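Local coordinates for protein Cys-Gly metallodipeptidase DUG1 (Saccharomyces cerevisiae, PDB 4G1P) that hydrolyses Cys-Gly as a homodimeric dipeptidase of the M20A metallopeptidase family and serves as the catalytic component of the glutathione-degrading degradosomal complex, at residues A[283-288]-A[312-317]; A[277-282]-A[305-310]; A[246-251]-A[339-344]. All blocks are in the same frame, centred on the assembly; numbering follows the deposited sequence.

Contact 1 (A[283-288]-A[312-317]); sequences KDIEFS and HRWRYP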
loop_
_atom_site.group_PDB
_atom_site.type_symbol
_atom_site.label_atom_id
_atom_site.label_comp_id
_atom_site.label_asym_id
_atom_site.label_seq_id
_atom_site.Cartn_x
_atom_site.Cartn_y
_atom_site.Cartn_z
ATOM N N LYS A 283 -31.713 -12.317 23.915
ATOM C CA LYS A 283 -32.231 -11.325 24.788
ATOM C C LYS A 283 -31.629 -11.648 26.107
ATOM O O LYS A 283 -31.266 -12.760 26.375
ATOM C CB LYS A 283 -33.725 -11.189 24.630
ATOM C CG LYS A 283 -34.162 -9.798 24.972
ATOM C CD LYS A 283 -32.982 -8.996 25.494
ATOM C CE LYS A 283 -33.455 -7.841 26.378
ATOM N NZ LYS A 283 -34.917 -7.884 26.692
ATOM N N ASP A 284 -31.508 -10.628 26.914
ATOM C CA ASP A 284 -30.830 -10.733 28.160
ATOM C C ASP A 284 -29.372 -10.582 28.035
ATOM O O ASP A 284 -28.656 -10.815 28.962
ATOM C CB ASP A 284 -30.964 -12.152 28.647
ATOM C CG ASP A 284 -32.087 -12.304 29.575
ATOM O OD1 ASP A 284 -32.387 -11.334 30.261
ATOM O OD2 ASP A 284 -32.720 -13.358 29.596
ATOM N N ILE A 285 -28.931 -10.088 26.919
ATOM C CA ILE A 285 -27.530 -9.953 26.714
ATOM C C ILE A 285 -27.364 -8.577 27.259
ATOM O O ILE A 285 -28.283 -7.827 27.291
ATOM C CB ILE A 285 -27.052 -10.355 25.325
ATOM C CG1 ILE A 285 -26.859 -11.842 25.293
ATOM C CG2 ILE A 285 -25.750 -9.678 24.984
ATOM C CD1 ILE A 285 -26.924 -12.395 23.922
ATOM N N GLU A 286 -26.180 -8.252 27.721
ATOM C CA GLU A 286 -25.887 -6.893 28.050
ATOM C C GLU A 286 -24.988 -6.275 27.047
ATOM O O GLU A 286 -23.878 -6.663 26.892
ATOM C CB GLU A 286 -25.249 -6.790 29.407
ATOM C CG GLU A 286 -25.567 -7.946 30.302
ATOM C CD GLU A 286 -25.697 -7.546 31.744
ATOM O OE1 GLU A 286 -25.121 -6.529 32.117
ATOM O OE2 GLU A 286 -26.376 -8.245 32.481
ATOM N N PHE A 287 -25.498 -5.289 26.364
ATOM C CA PHE A 287 -24.685 -4.542 25.410
ATOM C C PHE A 287 -25.401 -3.296 24.929
ATOM O O PHE A 287 -26.624 -3.274 24.808
ATOM C CB PHE A 287 -24.332 -5.399 24.206
ATOM C CG PHE A 287 -23.230 -4.831 23.374
ATOM C CD1 PHE A 287 -21.943 -4.748 23.878
ATOM C CD2 PHE A 287 -23.471 -4.395 22.085
ATOM C CE1 PHE A 287 -20.916 -4.231 23.110
ATOM C CE2 PHE A 287 -22.454 -3.877 21.308
ATOM C CZ PHE A 287 -21.175 -3.797 21.819
ATOM N N SER A 288 -24.628 -2.260 24.638
ATOM C CA SER A 288 -25.184 -1.023 24.127
ATOM C C SER A 288 -24.217 -0.397 23.131
ATOM O O SER A 288 -23.007 -0.680 23.146
ATOM C CB SER A 288 -25.396 -0.059 25.267
ATOM O OG SER A 288 -24.138 0.276 25.815
ATOM N N HIS A 312 -26.224 -8.102 13.573
ATOM C CA HIS A 312 -25.359 -7.784 12.456
ATOM C C HIS A 312 -23.884 -8.120 12.708
ATOM O O HIS A 312 -23.125 -8.278 11.752
ATOM C CB HIS A 312 -25.576 -6.346 11.976
ATOM C CG HIS A 312 -26.790 -6.199 11.112
ATOM N ND1 HIS A 312 -27.968 -5.646 11.565
ATOM C CD2 HIS A 312 -27.024 -6.592 9.838
ATOM C CE1 HIS A 312 -28.868 -5.683 10.600
ATOM N NE2 HIS A 312 -28.320 -6.254 9.542
ATOM N N ARG A 313 -23.483 -8.253 13.976
ATOM C CA ARG A 313 -22.182 -8.854 14.286
ATOM C C ARG A 313 -22.214 -10.372 14.205
ATOM O O ARG A 313 -21.212 -10.984 13.876
ATOM C CB ARG A 313 -21.715 -8.525 15.697
ATOM C CG ARG A 313 -21.597 -7.077 16.014
ATOM C CD ARG A 313 -21.420 -6.914 17.509
ATOM N NE ARG A 313 -20.089 -7.329 17.927
ATOM C CZ ARG A 313 -19.278 -6.567 18.642
ATOM N NH1 ARG A 313 -19.684 -5.370 19.025
ATOM N NH2 ARG A 313 -18.073 -7.005 18.984
ATOM N N TRP A 314 -23.351 -10.982 14.538
ATOM C CA TRP A 314 -23.368 -12.429 14.785
ATOM C C TRP A 314 -23.967 -13.320 13.702
ATOM O O TRP A 314 -23.466 -14.417 13.464
ATOM C CB TRP A 314 -24.059 -12.749 16.111
ATOM C CG TRP A 314 -23.350 -12.233 17.317
ATOM C CD1 TRP A 314 -22.086 -11.729 17.373
ATOM C CD2 TRP A 314 -23.877 -12.152 18.651
ATOM N NE1 TRP A 314 -21.795 -11.335 18.653
ATOM C CE2 TRP A 314 -22.875 -11.588 19.460
ATOM C CE3 TRP A 314 -25.104 -12.503 19.238
ATOM C CZ2 TRP A 314 -23.052 -11.373 20.831
ATOM C CZ3 TRP A 314 -25.283 -12.283 20.594
ATOM C CH2 TRP A 314 -24.263 -11.723 21.375
ATOM N N ARG A 315 -25.052 -12.884 13.067
ATOM C CA ARG A 315 -25.824 -13.824 12.255
ATOM C C ARG A 315 -26.259 -13.308 10.895
ATOM O O ARG A 315 -26.876 -14.040 10.138
ATOM C CB ARG A 315 -27.029 -14.370 13.040
ATOM C CG ARG A 315 -28.023 -13.313 13.482
ATOM C CD ARG A 315 -29.242 -13.308 12.579
ATOM N NE ARG A 315 -29.807 -14.642 12.455
ATOM C CZ ARG A 315 -30.286 -15.147 11.323
ATOM N NH1 ARG A 315 -30.277 -14.416 10.218
ATOM N NH2 ARG A 315 -30.778 -16.384 11.292
ATOM N N TYR A 316 -25.937 -12.057 10.590
ATOM C CA TYR A 316 -26.054 -11.552 9.217
ATOM C C TYR A 316 -24.657 -11.407 8.633
ATOM O O TYR A 316 -23.737 -11.023 9.344
ATOM C CB TYR A 316 -26.794 -10.209 9.182
ATOM C CG TYR A 316 -28.271 -10.341 9.500
ATOM C CD1 TYR A 316 -29.027 -11.368 8.946
ATOM C CD2 TYR A 316 -28.903 -9.461 10.367
ATOM C CE1 TYR A 316 -30.376 -11.502 9.229
ATOM C CE2 TYR A 316 -30.250 -9.593 10.657
ATOM C CZ TYR A 316 -30.981 -10.617 10.081
ATOM O OH TYR A 316 -32.323 -10.763 10.358
ATOM N N PRO A 317 -24.486 -11.728 7.344
ATOM C CA PRO A 317 -23.157 -11.633 6.731
ATOM C C PRO A 317 -22.657 -10.201 6.671
ATOM O O PRO A 317 -23.429 -9.265 6.876
ATOM C CB PRO A 317 -23.376 -12.180 5.312
ATOM C CG PRO A 317 -24.821 -12.013 5.056
ATOM C CD PRO A 317 -25.513 -12.161 6.384
#
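Ile285 and Trp314 approach each other from opposite directions, and the methyl tip of the isoleucine ends at the rim of the indole. Followed outward, the Ile285 side chain comes close only at its end. CB is still 5.0 Å from Trp314 CH2. Of its two branches, CG2 lies against Leu310, one turn before Trp314 on helix 306-314, while CG1 leans beside the backbone N (chi1 -83°), still 4.7 Å from Trp314 CH2, and carries CD1 onward in an extended arm. It is CD1 that makes the contact, meeting the benzo end of the indole with Trp314 CZ3 and Trp314 CH2 each 3.7 Å away. The methyl lies in the plane of the ring, at its edge. The side chain of Trp314 also touches Thr417 and Arg418 of strand 415-419.

Phe287 and Arg313 make the second meeting. The phenyl ring, with CG anti to its backbone N (chi1 -165°), presents CZ to Arg313 NH1 at 3.5 Å, and CE2 of the same ring is the next atom in line. The two side chains cross at about a right angle with their planes 90° apart, and NH1 comes to CZ obliquely. Leu292 of helix 289-296 packs on both Phe287 and Arg313, and Ile236 of the second subunit touches Arg313, so the buried Arg313 side chain packs against apolar residues of both subunits.

The whole is loop-on-helix packing: the linker between helices 276-281 and 289-296 lies against the last turn of helix 306-314, just before the chain enters the mixed sheet that contains strand 318-325 in this M20 peptidase.

Contact 2 (A[277-282]-A[305-310]); sequences KEKALY and KKEDIL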
loop_
_atom_site.group_PDB
_atom_site.type_symbol
_atom_site.label_atom_id
_atom_site.label_comp_id
_atom_site.label_asym_id
_atom_site.label_seq_id
_atom_site.Cartn_x
_atom_site.Cartn_y
_atom_site.Cartn_z
ATOM N N LYS A 277 -36.464 -19.513 18.630
ATOM C CA LYS A 277 -35.453 -20.171 19.443
ATOM C C LYS A 277 -34.179 -19.340 19.537
ATOM O O LYS A 277 -33.722 -18.992 20.629
ATOM C CB LYS A 277 -35.096 -21.528 18.869
ATOM C CG LYS A 277 -33.884 -22.138 19.547
ATOM C CD LYS A 277 -34.163 -23.555 20.025
ATOM C CE LYS A 277 -34.756 -24.411 18.910
ATOM N NZ LYS A 277 -34.880 -25.836 19.324
ATOM N N GLU A 278 -33.606 -19.024 18.380
ATOM C CA GLU A 278 -32.373 -18.257 18.323
ATOM C C GLU A 278 -32.601 -16.876 18.904
ATOM O O GLU A 278 -31.728 -16.316 19.555
ATOM C CB GLU A 278 -31.858 -18.186 16.879
ATOM C CG GLU A 278 -31.282 -16.854 16.480
ATOM C CD GLU A 278 -30.939 -16.775 15.002
ATOM O OE1 GLU A 278 -31.355 -17.669 14.230
ATOM O OE2 GLU A 278 -30.243 -15.811 14.617
ATOM N N LYS A 279 -33.797 -16.344 18.700
ATOM C CA LYS A 279 -34.127 -15.023 19.226
ATOM C C LYS A 279 -34.178 -15.006 20.754
ATOM O O LYS A 279 -33.903 -13.975 21.373
ATOM C CB LYS A 279 -35.454 -14.531 18.655
ATOM C CG LYS A 279 -35.641 -13.039 18.720
ATOM C CD LYS A 279 -36.916 -12.631 17.992
ATOM C CE LYS A 279 -37.018 -13.305 16.623
ATOM N NZ LYS A 279 -38.314 -13.006 15.928
ATOM N N ALA A 280 -34.534 -16.140 21.356
ATOM C CA ALA A 280 -34.572 -16.245 22.812
ATOM C C ALA A 280 -33.218 -15.920 23.418
ATOM O O ALA A 280 -33.105 -15.068 24.300
ATOM C CB ALA A 280 -35.006 -17.636 23.237
ATOM N N LEU A 281 -32.190 -16.602 22.923
ATOM C CA LEU A 281 -30.829 -16.427 23.421
ATOM C C LEU A 281 -30.287 -15.001 23.298
ATOM O O LEU A 281 -29.352 -14.640 24.015
ATOM C CB LEU A 281 -29.884 -17.402 22.727
ATOM C CG LEU A 281 -30.253 -18.873 22.887
ATOM C CD1 LEU A 281 -29.747 -19.667 21.707
ATOM C CD2 LEU A 281 -29.679 -19.426 24.173
ATOM N N TYR A 282 -30.858 -14.229 22.405
ATOM C CA TYR A 282 -30.318 -12.943 22.101
ATOM C C TYR A 282 -30.784 -11.942 23.090
ATOM O O TYR A 282 -30.310 -10.843 23.135
ATOM C CB TYR A 282 -30.661 -12.487 20.693
ATOM C CG TYR A 282 -30.000 -13.266 19.612
ATOM C CD1 TYR A 282 -28.879 -14.003 19.853
ATOM C CD2 TYR A 282 -30.513 -13.285 18.367
ATOM C CE1 TYR A 282 -28.291 -14.723 18.875
ATOM C CE2 TYR A 282 -29.907 -13.987 17.388
ATOM C CZ TYR A 282 -28.810 -14.702 17.655
ATOM O OH TYR A 282 -28.264 -15.392 16.660
ATOM N N LYS A 305 -29.905 0.026 17.830
ATOM C CA LYS A 305 -30.601 -0.980 18.617
ATOM C C LYS A 305 -29.692 -2.151 18.968
ATOM O O LYS A 305 -29.021 -2.704 18.097
ATOM C CB LYS A 305 -31.848 -1.483 17.879
ATOM C CG LYS A 305 -33.093 -0.620 18.059
ATOM C CD LYS A 305 -34.354 -1.384 17.635
ATOM C CE LYS A 305 -34.530 -2.676 18.445
ATOM N NZ LYS A 305 -35.703 -3.500 17.997
ATOM N N LYS A 306 -29.700 -2.525 20.244
ATOM C CA LYS A 306 -28.854 -3.591 20.763
ATOM C C LYS A 306 -29.033 -4.849 19.946
ATOM O O LYS A 306 -28.061 -5.480 19.539
ATOM C CB LYS A 306 -29.186 -3.874 22.231
ATOM C CG LYS A 306 -28.506 -5.121 22.798
ATOM C CD LYS A 306 -28.950 -5.434 24.233
ATOM C CE LYS A 306 -30.035 -6.517 24.274
ATOM N NZ LYS A 306 -30.647 -6.655 25.619
ATOM N N GLU A 307 -30.289 -5.190 19.694
ATOM C CA GLU A 307 -30.626 -6.387 18.937
ATOM C C GLU A 307 -29.997 -6.328 17.551
ATOM O O GLU A 307 -29.525 -7.336 17.019
ATOM C CB GLU A 307 -32.151 -6.534 18.835
ATOM C CG GLU A 307 -32.619 -7.766 18.066
ATOM C CD GLU A 307 -34.122 -7.772 17.800
ATOM O OE1 GLU A 307 -34.636 -6.783 17.224
ATOM O OE2 GLU A 307 -34.788 -8.769 18.167
ATOM N N ASP A 308 -29.972 -5.130 16.982
ATOM C CA ASP A 308 -29.441 -4.943 15.639
ATOM C C ASP A 308 -27.929 -5.058 15.593
ATOM O O ASP A 308 -27.383 -5.769 14.745
ATOM C CB ASP A 308 -29.886 -3.603 15.071
ATOM C CG ASP A 308 -31.323 -3.631 14.597
ATOM O OD1 ASP A 308 -31.736 -4.681 14.042
ATOM O OD2 ASP A 308 -32.024 -2.607 14.789
ATOM N N ILE A 309 -27.261 -4.352 16.501
ATOM C CA ILE A 309 -25.817 -4.445 16.610
ATOM C C ILE A 309 -25.425 -5.906 16.783
ATOM O O ILE A 309 -24.526 -6.404 16.107
ATOM C CB ILE A 309 -25.287 -3.657 17.801
ATOM C CG1 ILE A 309 -25.640 -2.178 17.665
ATOM C CG2 ILE A 309 -23.791 -3.820 17.899
ATOM C CD1 ILE A 309 -25.490 -1.387 18.953
ATOM N N LEU A 310 -26.126 -6.607 17.668
ATOM C CA LEU A 310 -25.747 -7.977 17.956
ATOM C C LEU A 310 -25.984 -8.873 16.745
ATOM O O LEU A 310 -25.113 -9.663 16.369
ATOM C CB LEU A 310 -26.444 -8.501 19.215
ATOM C CG LEU A 310 -26.147 -7.749 20.522
ATOM C CD1 LEU A 310 -27.056 -8.220 21.642
ATOM C CD2 LEU A 310 -24.686 -7.862 20.944
#
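Tyr282 meets helix 306-314 through its backbone carbonyl, whose O lies 4.4 Å from Leu310 CD1 and near CE of Lys306. The phenol turns back toward helix 276-281 instead. With chi1 at -68°, the ring slides over Glu278 O, which sits 3.4 Å above its centre, and the hydroxyl reaches the carboxylate of the same residue: Tyr282 OH donates to Glu278 OE2 at 2.9 Å, arriving 38° out of the carboxylate plane. That oxygen also takes a salt bridge from Arg315.

Lys306 runs almost straight out to CD, turns at CG-CD (chi3 99°) and delivers its ammonium to the carbonyl of Ile285, so its aliphatic part is what passes Tyr282. Glu307 is likewise extended through chi1 and chi2, and its OE2 comes within 4.4 Å of Lys279 CG. Lys279 carries its ammonium away from the acid, toward Glu276, with which it makes a long, weak ion pair, leaving Lys279 NZ 5.9 Å from Glu307 OE2. The other oxygen, Glu307 OE1, forms a salt bridge 3.5 Å from Lys305 NZ on its own segment.

Since the polar ends are paired mainly within each segment or with third parties, the two helices are joined by loose van der Waals contact and probably by longer-range attraction between opposite charges.

Contact 3 (A[246-251]-A[339-344]); sequences IDLMQV and AKVFGK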
loop_
_atom_site.group_PDB
_atom_site.type_symbol
_atom_site.label_atom_id
_atom_site.label_comp_id
_atom_site.label_asym_id
_atom_site.label_seq_id
_atom_site.Cartn_x
_atom_site.Cartn_y
_atom_site.Cartn_z
ATOM N N ILE A 246 -8.783 2.488 -12.142
ATOM C CA ILE A 246 -10.070 3.124 -12.372
ATOM C C ILE A 246 -11.180 2.067 -12.443
ATOM O O ILE A 246 -12.227 2.193 -11.798
ATOM C CB ILE A 246 -10.028 4.011 -13.618
ATOM C CG1 ILE A 246 -9.121 5.214 -13.358
ATOM C CG2 ILE A 246 -11.413 4.485 -13.988
ATOM C CD1 ILE A 246 -8.844 6.078 -14.587
ATOM N N ASP A 247 -10.937 1.009 -13.206
ATOM C CA ASP A 247 -11.871 -0.108 -13.232
ATOM C C ASP A 247 -12.094 -0.640 -11.819
ATOM O O ASP A 247 -13.237 -0.861 -11.395
ATOM C CB ASP A 247 -11.354 -1.219 -14.142
ATOM C CG ASP A 247 -11.100 -0.734 -15.562
ATOM O OD1 ASP A 247 -11.652 0.327 -15.914
ATOM O OD2 ASP A 247 -10.357 -1.406 -16.314
ATOM N N LEU A 248 -10.996 -0.804 -11.087
ATOM C CA LEU A 248 -11.022 -1.418 -9.764
ATOM C C LEU A 248 -11.867 -0.658 -8.750
ATOM O O LEU A 248 -12.537 -1.273 -7.928
ATOM C CB LEU A 248 -9.606 -1.614 -9.222
ATOM C CG LEU A 248 -9.579 -2.392 -7.903
ATOM C CD1 LEU A 248 -9.952 -3.843 -8.164
ATOM C CD2 LEU A 248 -8.245 -2.269 -7.146
ATOM N N MET A 249 -11.845 0.670 -8.798
ATOM C CA MET A 249 -12.697 1.442 -7.906
ATOM C C MET A 249 -14.161 1.161 -8.203
ATOM O O MET A 249 -15.008 1.141 -7.308
ATOM C CB MET A 249 -12.411 2.934 -8.023
ATOM C CG MET A 249 -10.964 3.293 -7.711
ATOM S SD MET A 249 -10.419 2.848 -6.044
ATOM C CE MET A 249 -9.704 1.208 -6.246
ATOM N N GLN A 250 -14.460 0.923 -9.468
ATOM C CA GLN A 250 -15.822 0.630 -9.846
ATOM C C GLN A 250 -16.246 -0.780 -9.428
ATOM O O GLN A 250 -17.317 -0.965 -8.866
ATOM C CB GLN A 250 -16.027 0.911 -11.336
ATOM C CG GLN A 250 -16.333 2.381 -11.573
ATOM C CD GLN A 250 -15.884 2.898 -12.924
ATOM O OE1 GLN A 250 -15.493 2.133 -13.806
ATOM N NE2 GLN A 250 -15.938 4.219 -13.092
ATOM N N VAL A 251 -15.400 -1.768 -9.677
ATOM C CA VAL A 251 -15.747 -3.131 -9.318
ATOM C C VAL A 251 -15.872 -3.269 -7.807
ATOM O O VAL A 251 -16.861 -3.791 -7.296
ATOM C CB VAL A 251 -14.732 -4.142 -9.882
ATOM C CG1 VAL A 251 -14.938 -5.506 -9.262
ATOM C CG2 VAL A 251 -14.869 -4.235 -11.395
ATOM N N ALA A 339 0.126 -1.035 -13.109
ATOM C CA ALA A 339 -0.074 -1.997 -14.197
ATOM C C ALA A 339 -0.991 -3.137 -13.807
ATOM O O ALA A 339 -1.831 -3.572 -14.603
ATOM C CB ALA A 339 1.254 -2.544 -14.667
ATOM N N LYS A 340 -0.830 -3.611 -12.575
ATOM C CA LYS A 340 -1.571 -4.769 -12.090
ATOM C C LYS A 340 -1.895 -4.632 -10.605
ATOM O O LYS A 340 -1.004 -4.665 -9.753
ATOM C CB LYS A 340 -0.771 -6.040 -12.369
ATOM C CG LYS A 340 -1.446 -7.348 -11.981
ATOM C CD LYS A 340 -0.560 -8.523 -12.405
ATOM C CE LYS A 340 -1.157 -9.850 -12.005
ATOM N NZ LYS A 340 -0.432 -11.005 -12.610
ATOM N N VAL A 341 -3.184 -4.475 -10.314
ATOM C CA VAL A 341 -3.669 -4.227 -8.964
ATOM C C VAL A 341 -4.550 -5.361 -8.397
ATOM O O VAL A 341 -5.239 -6.063 -9.134
ATOM C CB VAL A 341 -4.468 -2.925 -8.919
ATOM C CG1 VAL A 341 -3.547 -1.745 -9.039
ATOM C CG2 VAL A 341 -5.492 -2.903 -10.021
ATOM N N PHE A 342 -4.528 -5.528 -7.082
ATOM C CA PHE A 342 -5.300 -6.574 -6.425
ATOM C C PHE A 342 -6.158 -5.909 -5.367
ATOM O O PHE A 342 -5.629 -5.356 -4.397
ATOM C CB PHE A 342 -4.395 -7.601 -5.736
ATOM C CG PHE A 342 -3.324 -8.182 -6.619
ATOM C CD1 PHE A 342 -2.222 -7.419 -7.014
ATOM C CD2 PHE A 342 -3.379 -9.511 -7.007
ATOM C CE1 PHE A 342 -1.220 -7.962 -7.810
ATOM C CE2 PHE A 342 -2.373 -10.063 -7.806
ATOM C CZ PHE A 342 -1.297 -9.285 -8.204
ATOM N N GLY A 343 -7.474 -5.948 -5.552
ATOM C CA GLY A 343 -8.389 -5.423 -4.555
ATOM C C GLY A 343 -8.710 -6.479 -3.506
ATOM O O GLY A 343 -9.094 -7.599 -3.848
ATOM N N LYS A 344 -8.543 -6.123 -2.235
ATOM C CA LYS A 344 -8.742 -7.072 -1.141
ATOM C C LYS A 344 -10.086 -6.860 -0.436
ATOM O O LYS A 344 -10.411 -5.754 0.001
ATOM C CB LYS A 344 -7.589 -6.965 -0.138
ATOM C CG LYS A 344 -6.197 -7.093 -0.768
ATOM C CD LYS A 344 -5.988 -8.477 -1.350
ATOM C CE LYS A 344 -4.646 -8.619 -2.029
ATOM N NZ LYS A 344 -3.533 -8.350 -1.112
#
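Helix 244-252 passes over strand 340-349 with its closest backbone approach between Leu248 and Gly343, whose CA atoms lie 7.1 Å apart. No hydrogen bond spans the two segments; the contact is made by one leucine set against the strand. Leu248 points its side chain toward the sheet, and with CG anti to the backbone N (chi1 -174°) both methyls are brought to the strand. Its CD2 branch touches Val341 CG2 at 4.0 Å, the two side chains crossing at a slant, and lies 4.1 Å from Gly343 N. The other branch, CD1, sits over the same amide, 4.2 Å from Gly343 N, so the fork rests on the glycine backbone. With no side chain at Gly343, the leucine settles on the main chain itself. Val341, two residues back on the same face of the strand, borders this spot with CG2: its chi1 of -72° sets CG1 anti to the carbonyl carbon and leaves CG2 between the backbone N and the carbonyl carbon. The intervening Phe342 turns away to the other face of the sheet.

Val324 of strand 318-325 extends the apolar floor under Leu248, while backbone bonds of Val341 and Gly343 to Ile225 and Thr223 hold the strand beside 210-226. The helix also faces the partner subunit: Met249, turned away from the strand, packs on Met249 of the second subunit, and Asp247 OD1 is hydrogen-bonded to Ser258 OG of that chain. Strands 210-226, 318-325, 340-349 and 378-391, with helices 244-252 and 355-371 interleaved between them, follow the beta-alpha-beta-beta-alpha-beta order of a ferredoxin-like fold; this helix-on-sheet packing is typical of the lid, or dimerisation, domain of M20 peptidases.

How the contacts relate
Contacts 1 and 2 are neighbours, their centres 5 Å apart, and use successive parts of helix 306-314: the earlier turns face helix 276-281, and its end faces the loop 283-288. They share polar links between their segments. Contact 1 is buried and chiefly hydrophobic, with one arginine included; contact 2 is only partly buried and rich in charge. Contact 3 lies about 34 Å from contact 1 between centres. It is buried, made by an apolar side chain against valine and glycine backbone, without hydrogen bonds, and its segments enclose the other two along the chain. All three reach the second subunit, contact 3 through more residues than the others.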